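TetR family Transcriptional regulator (Streptococcus agalactiae 2603V/R, PDB 3KKC) probably binds DNA as a dimeric TetR-type transcriptional regulator, carrying a predicted helix-turn-helix motif near its N-terminus and a helical C-terminal region. Local coordinates at residues Y53-K56 against E57-L60; E137-L140 against K141-L145; L152-W155 against L156-Q160. All blocks are in the same frame, centred on the assembly; numbering follows the deposited sequence.

The three contacts follow one another along an all-helical chain. Interaction 1 sits where the predicted DNA-binding helix-turn-helix ends and helix 57-71 begins, in the N-terminal TetR-type region. Interactions 2 and 3 both use helix 137-157 of the C-terminal region, interaction 2 at its start and interaction 3 at its end and into the loop that follows; their centres are about 23 Å apart and their nearest atoms about 8 Å. Interaction 1 is about 33 Å from interaction 2 and about 29 Å from interaction 3, centre to centre. Interactions 2 and 3 both touch the second subunit, so helix 137-157 contributes to the dimer interface, whereas interaction 1 lies away from it.

Interaction 1 of 3, residues Y53-K56 against E57-L60; sequences YESK and EVLL
Y53 lays one face of its ring against L59, whose CG sits over the ring centre, 4.3 Å from the centroid and 11° off the ring normal, a CH-pi contact. Here the predicted helix-turn-helix of this TetR-family protein gives way to helix 57-71, and S55 is the N-cap: its OG accepts from E57 N at 3.2 Å. OG stands between the backbone N and the carbonyl carbon of S55 (chi1 66°), which points it forward to the N-H of E57. The first backbone bonds are of the i to i+3 kind, L59 N to K56 O at 3.1 Å and a weak V58 N to S55 O. V58 lies near the plane of the Y53 ring, at its edge, with CG2 4.0 Å from Y53 CD1, while its other branch, CG1, comes within 3.5 Å of E54 OE1. I17 of helix 4-24 touches both Y53 and L59, tying this junction to the first helix. K56 runs the other way: its NZ donates to the carbonyls of Y30 and I33 and makes a cation-pi contact with the Y30 ring. On the Y53 side, L59 also brings its CD1 branch to the root of the tyrosine, 4.0 Å from Y53 CB.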
loop_
_atom_site.group_PDB
_atom_site.type_symbol
_atom_site.label_atom_id
_atom_site.label_comp_id
_atom_site.label_asym_id
_atom_site.label_seq_id
_atom_site.Cartn_x
_atom_site.Cartn_y
_atom_site.Cartn_z
ATOM N N TYR A 53 -23.247 1.275 21.890
ATOM C CA TYR A 53 -21.892 1.329 21.361
ATOM C C TYR A 53 -21.035 2.287 22.150
ATOM O O TYR A 53 -21.223 3.497 22.071
ATOM C CB TYR A 53 -21.920 1.776 19.903
ATOM C CG TYR A 53 -22.704 0.832 19.025
ATOM C CD1 TYR A 53 -22.302 -0.494 18.872
ATOM C CD2 TYR A 53 -23.852 1.258 18.363
ATOM C CE1 TYR A 53 -23.017 -1.356 18.090
ATOM C CE2 TYR A 53 -24.571 0.399 17.575
ATOM C CZ TYR A 53 -24.150 -0.902 17.444
ATOM O OH TYR A 53 -24.864 -1.760 16.658
ATOM N N GLU A 54 -20.088 1.738 22.904
ATOM C CA GLU A 54 -19.137 2.535 23.671
ATOM C C GLU A 54 -18.567 3.723 22.884
ATOM O O GLU A 54 -18.252 4.759 23.463
ATOM C CB GLU A 54 -17.996 1.640 24.160
ATOM C CG GLU A 54 -16.857 2.380 24.858
ATOM C CD GLU A 54 -15.510 1.671 24.691
ATOM O OE1 GLU A 54 -15.395 0.809 23.783
ATOM O OE2 GLU A 54 -14.568 1.984 25.464
ATOM N N SER A 55 -18.433 3.565 21.569
ATOM C CA SER A 55 -17.846 4.592 20.718
ATOM C C SER A 55 -17.886 4.148 19.272
ATOM O O SER A 55 -18.257 3.014 18.980
ATOM C CB SER A 55 -16.389 4.790 21.084
ATOM O OG SER A 55 -15.667 3.620 20.762
ATOM N N LYS A 56 -17.472 5.023 18.363
ATOM C CA LYS A 56 -17.454 4.643 16.959
ATOM C C LYS A 56 -16.559 3.425 16.762
ATOM O O LYS A 56 -16.769 2.644 15.845
ATOM C CB LYS A 56 -16.967 5.789 16.073
ATOM C CG LYS A 56 -15.483 6.041 16.186
ATOM C CD LYS A 56 -15.031 7.145 15.250
ATOM C CE LYS A 56 -15.888 7.190 13.996
ATOM N NZ LYS A 56 -15.141 7.898 12.918
ATOM N N GLU A 57 -15.567 3.253 17.631
ATOM C CA GLU A 57 -14.540 2.244 17.367
ATOM C C GLU A 57 -15.087 0.827 17.431
ATOM O O GLU A 57 -14.628 -0.059 16.699
ATOM C CB GLU A 57 -13.321 2.409 18.276
ATOM C CG GLU A 57 -12.005 2.411 17.508
ATOM C CD GLU A 57 -11.170 3.675 17.743
ATOM O OE1 GLU A 57 -11.112 4.154 18.902
ATOM O OE2 GLU A 57 -10.560 4.182 16.768
ATOM N N VAL A 58 -16.078 0.607 18.284
ATOM C CA VAL A 58 -16.652 -0.730 18.365
ATOM C C VAL A 58 -17.640 -1.076 17.238
ATOM O O VAL A 58 -18.036 -2.225 17.115
ATOM C CB VAL A 58 -17.242 -1.048 19.755
ATOM C CG1 VAL A 58 -16.183 -0.792 20.829
ATOM C CG2 VAL A 58 -18.491 -0.236 20.006
ATOM N N LEU A 59 -18.016 -0.099 16.412
ATOM C CA LEU A 59 -18.814 -0.392 15.218
ATOM C C LEU A 59 -17.914 -0.973 14.158
ATOM O O LEU A 59 -18.271 -1.935 13.481
ATOM C CB LEU A 59 -19.475 0.854 14.630
ATOM C CG LEU A 59 -20.639 1.488 15.372
ATOM C CD1 LEU A 59 -20.071 2.438 16.391
ATOM C CD2 LEU A 59 -21.534 2.222 14.392
ATOM N N LEU A 60 -16.750 -0.364 13.993
ATOM C CA LEU A 60 -15.787 -0.859 13.035
ATOM C C LEU A 60 -15.420 -2.287 13.408
ATOM O O LEU A 60 -15.410 -3.192 12.559
ATOM C CB LEU A 60 -14.544 0.009 13.037
ATOM C CG LEU A 60 -13.720 -0.371 11.835
ATOM C CD1 LEU A 60 -14.592 -0.207 10.623
ATOM C CD2 LEU A 60 -12.507 0.504 11.745
#

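Interaction 2 of 3, residues E137-L140 against K141-L145; sequences EDFL and KQFLL
F139 and F143 stand side by side and point the same way, one helical turn apart, with F139 CE2 4.1 Å from F143 CD1. Each has CG anti to its own backbone N (chi1 -175° and -172°), and with matching torsions the two rings leave the helix in the same direction. Their approach is oblique, an apolar contact with the rings side by side. L140 and L144 repeat the pattern on another side of the helix: they too lie alongside each other, and L140 CG meets L144 CD2 at 4.2 Å. Both leucines also touch I130, in the loop before this helix. The amide end of Q142 lies over one face of the F139 ring, toward the rim, with the two planes 82° apart. This is the first part of helix 137-157, in the C-terminal region of a TetR-type regulator, and its i to i+4 backbone bonds set the spacing of the side chains: K141 N bonds to E137 O, Q142 N to D138 O, F143 N to F139 O at 2.9 Å, and L144 N to L140 O. One side of the helix meets the second subunit, where F139 packs on T151, F143 on M174, and both D138 and Q142 on W154 of that chain. Toward helix 107-129 the charged residues take over. E137 forms a salt bridge through OE1 to R126, and the long, extended chain of K141 carries its NZ to E118 OE1, while both side chains also touch Y122.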
loop_
_atom_site.group_PDB
_atom_site.type_symbol
_atom_site.label_atom_id
_atom_site.label_comp_id
_atom_site.label_asym_id
_atom_site.label_seq_id
_atom_site.Cartn_x
_atom_site.Cartn_y
_atom_site.Cartn_z
ATOM N N GLU A 137 10.303 -19.794 2.453
ATOM C CA GLU A 137 8.902 -19.749 2.833
ATOM C C GLU A 137 8.421 -18.318 3.134
ATOM O O GLU A 137 7.320 -17.920 2.752
ATOM C CB GLU A 137 8.645 -20.697 4.008
ATOM C CG GLU A 137 7.226 -21.245 4.079
ATOM C CD GLU A 137 6.816 -22.040 2.837
ATOM O OE1 GLU A 137 5.605 -22.055 2.533
ATOM O OE2 GLU A 137 7.692 -22.647 2.172
ATOM N N ASP A 138 9.250 -17.528 3.795
ATOM C CA ASP A 138 8.812 -16.185 4.171
ATOM C C ASP A 138 8.629 -15.265 2.958
ATOM O O ASP A 138 7.775 -14.381 2.960
ATOM C CB ASP A 138 9.731 -15.573 5.239
ATOM C CG ASP A 138 11.149 -15.372 4.752
ATOM O OD1 ASP A 138 11.629 -16.176 3.925
ATOM O OD2 ASP A 138 11.784 -14.397 5.204
ATOM N N PHE A 139 9.413 -15.496 1.914
ATOM C CA PHE A 139 9.312 -14.681 0.725
ATOM C C PHE A 139 8.060 -15.102 0.011
ATOM O O PHE A 139 7.348 -14.290 -0.578
ATOM C CB PHE A 139 10.505 -14.929 -0.187
ATOM C CG PHE A 139 10.544 -14.030 -1.389
ATOM C CD1 PHE A 139 11.277 -12.862 -1.367
ATOM C CD2 PHE A 139 9.841 -14.350 -2.526
ATOM C CE1 PHE A 139 11.310 -12.044 -2.460
ATOM C CE2 PHE A 139 9.876 -13.534 -3.624
ATOM C CZ PHE A 139 10.606 -12.384 -3.593
ATOM N N LEU A 140 7.805 -16.401 0.058
ATOM C CA LEU A 140 6.579 -16.950 -0.477
ATOM C C LEU A 140 5.382 -16.305 0.243
ATOM O O LEU A 140 4.493 -15.725 -0.395
ATOM C CB LEU A 140 6.572 -18.471 -0.323
ATOM C CG LEU A 140 6.394 -19.283 -1.608
ATOM C CD1 LEU A 140 6.931 -18.542 -2.830
ATOM C CD2 LEU A 140 7.087 -20.625 -1.456
ATOM N N LYS A 141 5.366 -16.379 1.569
ATOM C CA LYS A 141 4.213 -15.891 2.285
ATOM C C LYS A 141 3.943 -14.467 1.836
ATOM O O LYS A 141 2.826 -14.166 1.392
ATOM C CB LYS A 141 4.409 -15.966 3.791
ATOM C CG LYS A 141 3.102 -15.760 4.533
ATOM C CD LYS A 141 3.307 -15.759 6.033
ATOM C CE LYS A 141 1.995 -16.002 6.739
ATOM N NZ LYS A 141 2.215 -16.133 8.205
ATOM N N GLN A 142 4.981 -13.620 1.909
ATOM C CA GLN A 142 4.862 -12.185 1.624
ATOM C C GLN A 142 4.481 -11.849 0.170
ATOM O O GLN A 142 3.656 -10.978 -0.092
ATOM C CB GLN A 142 6.159 -11.468 2.012
ATOM C CG GLN A 142 6.353 -10.090 1.363
ATOM C CD GLN A 142 6.946 -10.155 -0.032
ATOM O OE1 GLN A 142 7.809 -10.983 -0.303
ATOM N NE2 GLN A 142 6.481 -9.282 -0.926
ATOM N N PHE A 143 5.071 -12.532 -0.793
ATOM C CA PHE A 143 4.728 -12.246 -2.183
ATOM C C PHE A 143 3.273 -12.612 -2.503
ATOM O O PHE A 143 2.607 -11.963 -3.310
ATOM C CB PHE A 143 5.674 -13.009 -3.094
ATOM C CG PHE A 143 5.553 -12.654 -4.558
ATOM C CD1 PHE A 143 6.468 -11.792 -5.158
ATOM C CD2 PHE A 143 4.562 -13.230 -5.350
ATOM C CE1 PHE A 143 6.378 -11.484 -6.521
ATOM C CE2 PHE A 143 4.463 -12.939 -6.711
ATOM C CZ PHE A 143 5.364 -12.068 -7.299
ATOM N N LEU A 144 2.787 -13.667 -1.864
ATOM C CA LEU A 144 1.507 -14.259 -2.224
ATOM C C LEU A 144 0.354 -13.434 -1.634
ATOM O O LEU A 144 -0.573 -13.030 -2.349
ATOM C CB LEU A 144 1.449 -15.698 -1.704
ATOM C CG LEU A 144 1.490 -16.916 -2.623
ATOM C CD1 LEU A 144 1.750 -16.541 -4.052
ATOM C CD2 LEU A 144 2.519 -17.885 -2.112
ATOM N N LEU A 145 0.428 -13.196 -0.324
ATOM C CA LEU A 145 -0.588 -12.447 0.396
ATOM C C LEU A 145 -0.681 -11.046 -0.149
ATOM O O LEU A 145 -1.767 -10.554 -0.427
ATOM C CB LEU A 145 -0.263 -12.396 1.885
ATOM C CG LEU A 145 -1.224 -13.181 2.772
ATOM C CD1 LEU A 145 -1.963 -14.206 1.971
ATOM C CD2 LEU A 145 -0.472 -13.849 3.910
#

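Interaction 3 of 3, residues L152-W155 against L156-Q160; sequences LKWW and LHQRQ
L156 N donates to L152 O at 3.0 Å in a fairly straight i to i+4 bond, N-H...O 159°. H157 N makes the next such bond, to K153 O at 3.1 Å. The same carbonyl oxygen, K153 O, has the imidazole ND1 of H157 2.8 Å away, but the angle is poor and this second bond is weak. Q158 N turns instead to W155 O, three residues back, and sits above that carbonyl's plane. The bonding thus passes from i to i+4 to i to i+3 at the C-terminal end of helix 137-157, in the C-terminal region of this TetR-type protein. Beyond the last turn, Q158 folds back over W154. Its chain bends at chi2 (-68°) and lays the amide nearly flat on the indole, the two planes 16° apart, with CG over the six-membered ring, 4.0 Å from its centroid in a CH-pi contact. D138 of the second subunit packs on Q158. On the inner side L152 and L156 meet through their CD1 atoms at 3.5 Å. W155 lies beside them, with L152 CD1 in plane at its ring edge and L156 CD2 4.2 Å from W155 CE3, while its NE1 donates to M162 O.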
loop_
_atom_site.group_PDB
_atom_site.type_symbol
_atom_site.label_atom_id
_atom_site.label_comp_id
_atom_site.label_asym_id
_atom_site.label_seq_id
_atom_site.Cartn_x
_atom_site.Cartn_y
_atom_site.Cartn_z
ATOM N N LEU A 152 -6.533 -7.494 -5.988
ATOM C CA LEU A 152 -7.877 -7.144 -5.525
ATOM C C LEU A 152 -8.170 -5.630 -5.533
ATOM O O LEU A 152 -9.121 -5.192 -6.179
ATOM C CB LEU A 152 -8.085 -7.744 -4.138
ATOM C CG LEU A 152 -9.304 -7.269 -3.378
ATOM C CD1 LEU A 152 -10.495 -7.322 -4.291
ATOM C CD2 LEU A 152 -9.527 -8.137 -2.161
ATOM N N LYS A 153 -7.344 -4.833 -4.851
ATOM C CA LYS A 153 -7.509 -3.372 -4.883
ATOM C C LYS A 153 -7.559 -2.846 -6.304
ATOM O O LYS A 153 -8.375 -1.995 -6.632
ATOM C CB LYS A 153 -6.381 -2.639 -4.130
ATOM C CG LYS A 153 -6.543 -2.576 -2.625
ATOM C CD LYS A 153 -5.192 -2.406 -1.954
ATOM C CE LYS A 153 -5.057 -1.054 -1.238
ATOM N NZ LYS A 153 -3.790 -0.357 -1.620
ATOM N N TRP A 154 -6.656 -3.330 -7.145
ATOM C CA TRP A 154 -6.546 -2.805 -8.500
ATOM C C TRP A 154 -7.872 -3.060 -9.259
ATOM O O TRP A 154 -8.405 -2.182 -9.955
ATOM C CB TRP A 154 -5.316 -3.423 -9.204
ATOM C CG TRP A 154 -5.370 -3.299 -10.680
ATOM C CD1 TRP A 154 -4.932 -2.248 -11.428
ATOM C CD2 TRP A 154 -5.943 -4.252 -11.610
ATOM N NE1 TRP A 154 -5.188 -2.485 -12.771
ATOM C CE2 TRP A 154 -5.809 -3.703 -12.907
ATOM C CE3 TRP A 154 -6.550 -5.502 -11.468
ATOM C CZ2 TRP A 154 -6.264 -4.379 -14.079
ATOM C CZ3 TRP A 154 -7.017 -6.187 -12.651
ATOM C CH2 TRP A 154 -6.863 -5.611 -13.927
ATOM N N TRP A 155 -8.397 -4.269 -9.084
ATOM C CA TRP A 155 -9.620 -4.717 -9.731
ATOM C C TRP A 155 -10.809 -3.847 -9.295
ATOM O O TRP A 155 -11.642 -3.454 -10.112
ATOM C CB TRP A 155 -9.837 -6.191 -9.368
ATOM C CG TRP A 155 -11.095 -6.842 -9.889
ATOM C CD1 TRP A 155 -11.506 -6.927 -11.190
ATOM C CD2 TRP A 155 -12.077 -7.546 -9.113
ATOM N NE1 TRP A 155 -12.684 -7.616 -11.263
ATOM C CE2 TRP A 155 -13.056 -8.010 -10.005
ATOM C CE3 TRP A 155 -12.222 -7.823 -7.746
ATOM C CZ2 TRP A 155 -14.169 -8.742 -9.580
ATOM C CZ3 TRP A 155 -13.323 -8.549 -7.326
ATOM C CH2 TRP A 155 -14.283 -9.000 -8.240
ATOM N N LEU A 156 -10.861 -3.525 -8.009
ATOM C CA LEU A 156 -11.927 -2.689 -7.472
ATOM C C LEU A 156 -11.881 -1.231 -7.984
ATOM O O LEU A 156 -12.923 -0.565 -8.056
ATOM C CB LEU A 156 -11.932 -2.754 -5.931
ATOM C CG LEU A 156 -12.267 -4.133 -5.332
ATOM C CD1 LEU A 156 -11.957 -4.220 -3.854
ATOM C CD2 LEU A 156 -13.731 -4.517 -5.555
ATOM N N HIS A 157 -10.692 -0.732 -8.332
ATOM C CA HIS A 157 -10.576 0.619 -8.896
ATOM C C HIS A 157 -10.978 0.595 -10.355
ATOM O O HIS A 157 -11.137 1.641 -10.980
ATOM C CB HIS A 157 -9.141 1.150 -8.851
ATOM C CG HIS A 157 -8.660 1.533 -7.489
ATOM N ND1 HIS A 157 -7.784 0.752 -6.763
ATOM C CD2 HIS A 157 -8.900 2.633 -6.736
ATOM C CE1 HIS A 157 -7.521 1.345 -5.613
ATOM N NE2 HIS A 157 -8.183 2.489 -5.571
ATOM N N GLN A 158 -11.093 -0.604 -10.914
ATOM C CA GLN A 158 -11.394 -0.752 -12.329
ATOM C C GLN A 158 -12.862 -0.455 -12.613
ATOM O O GLN A 158 -13.752 -0.964 -11.926
ATOM C CB GLN A 158 -11.032 -2.155 -12.806
ATOM C CG GLN A 158 -9.535 -2.442 -12.830
ATOM C CD GLN A 158 -8.794 -1.630 -13.888
ATOM O OE1 GLN A 158 -8.036 -0.716 -13.556
ATOM N NE2 GLN A 158 -9.015 -1.964 -15.171
ATOM N N ARG A 159 -13.092 0.383 -13.624
ATOM C CA ARG A 159 -14.427 0.796 -14.047
ATOM C C ARG A 159 -15.055 -0.310 -14.881
ATOM O O ARG A 159 -16.261 -0.546 -14.825
ATOM C CB ARG A 159 -14.348 2.091 -14.862
ATOM C CG ARG A 159 -14.450 3.409 -14.066
ATOM C CD ARG A 159 -13.793 3.368 -12.689
ATOM N NE ARG A 159 -14.668 2.757 -11.688
ATOM C CZ ARG A 159 -14.432 2.756 -10.377
ATOM N NH1 ARG A 159 -13.346 3.347 -9.893
ATOM N NH2 ARG A 159 -15.289 2.169 -9.548
ATOM N N GLN A 160 -14.222 -0.989 -15.659
ATOM C CA GLN A 160 -14.653 -2.182 -16.374
ATOM C C GLN A 160 -13.888 -3.364 -15.821
ATOM O O GLN A 160 -12.739 -3.589 -16.189
ATOM C CB GLN A 160 -14.394 -2.041 -17.870
ATOM C CG GLN A 160 -14.964 -0.768 -18.498
ATOM C CD GLN A 160 -16.444 -0.587 -18.235
ATOM O OE1 GLN A 160 -16.982 0.511 -18.385
ATOM N NE2 GLN A 160 -17.115 -1.666 -17.839
#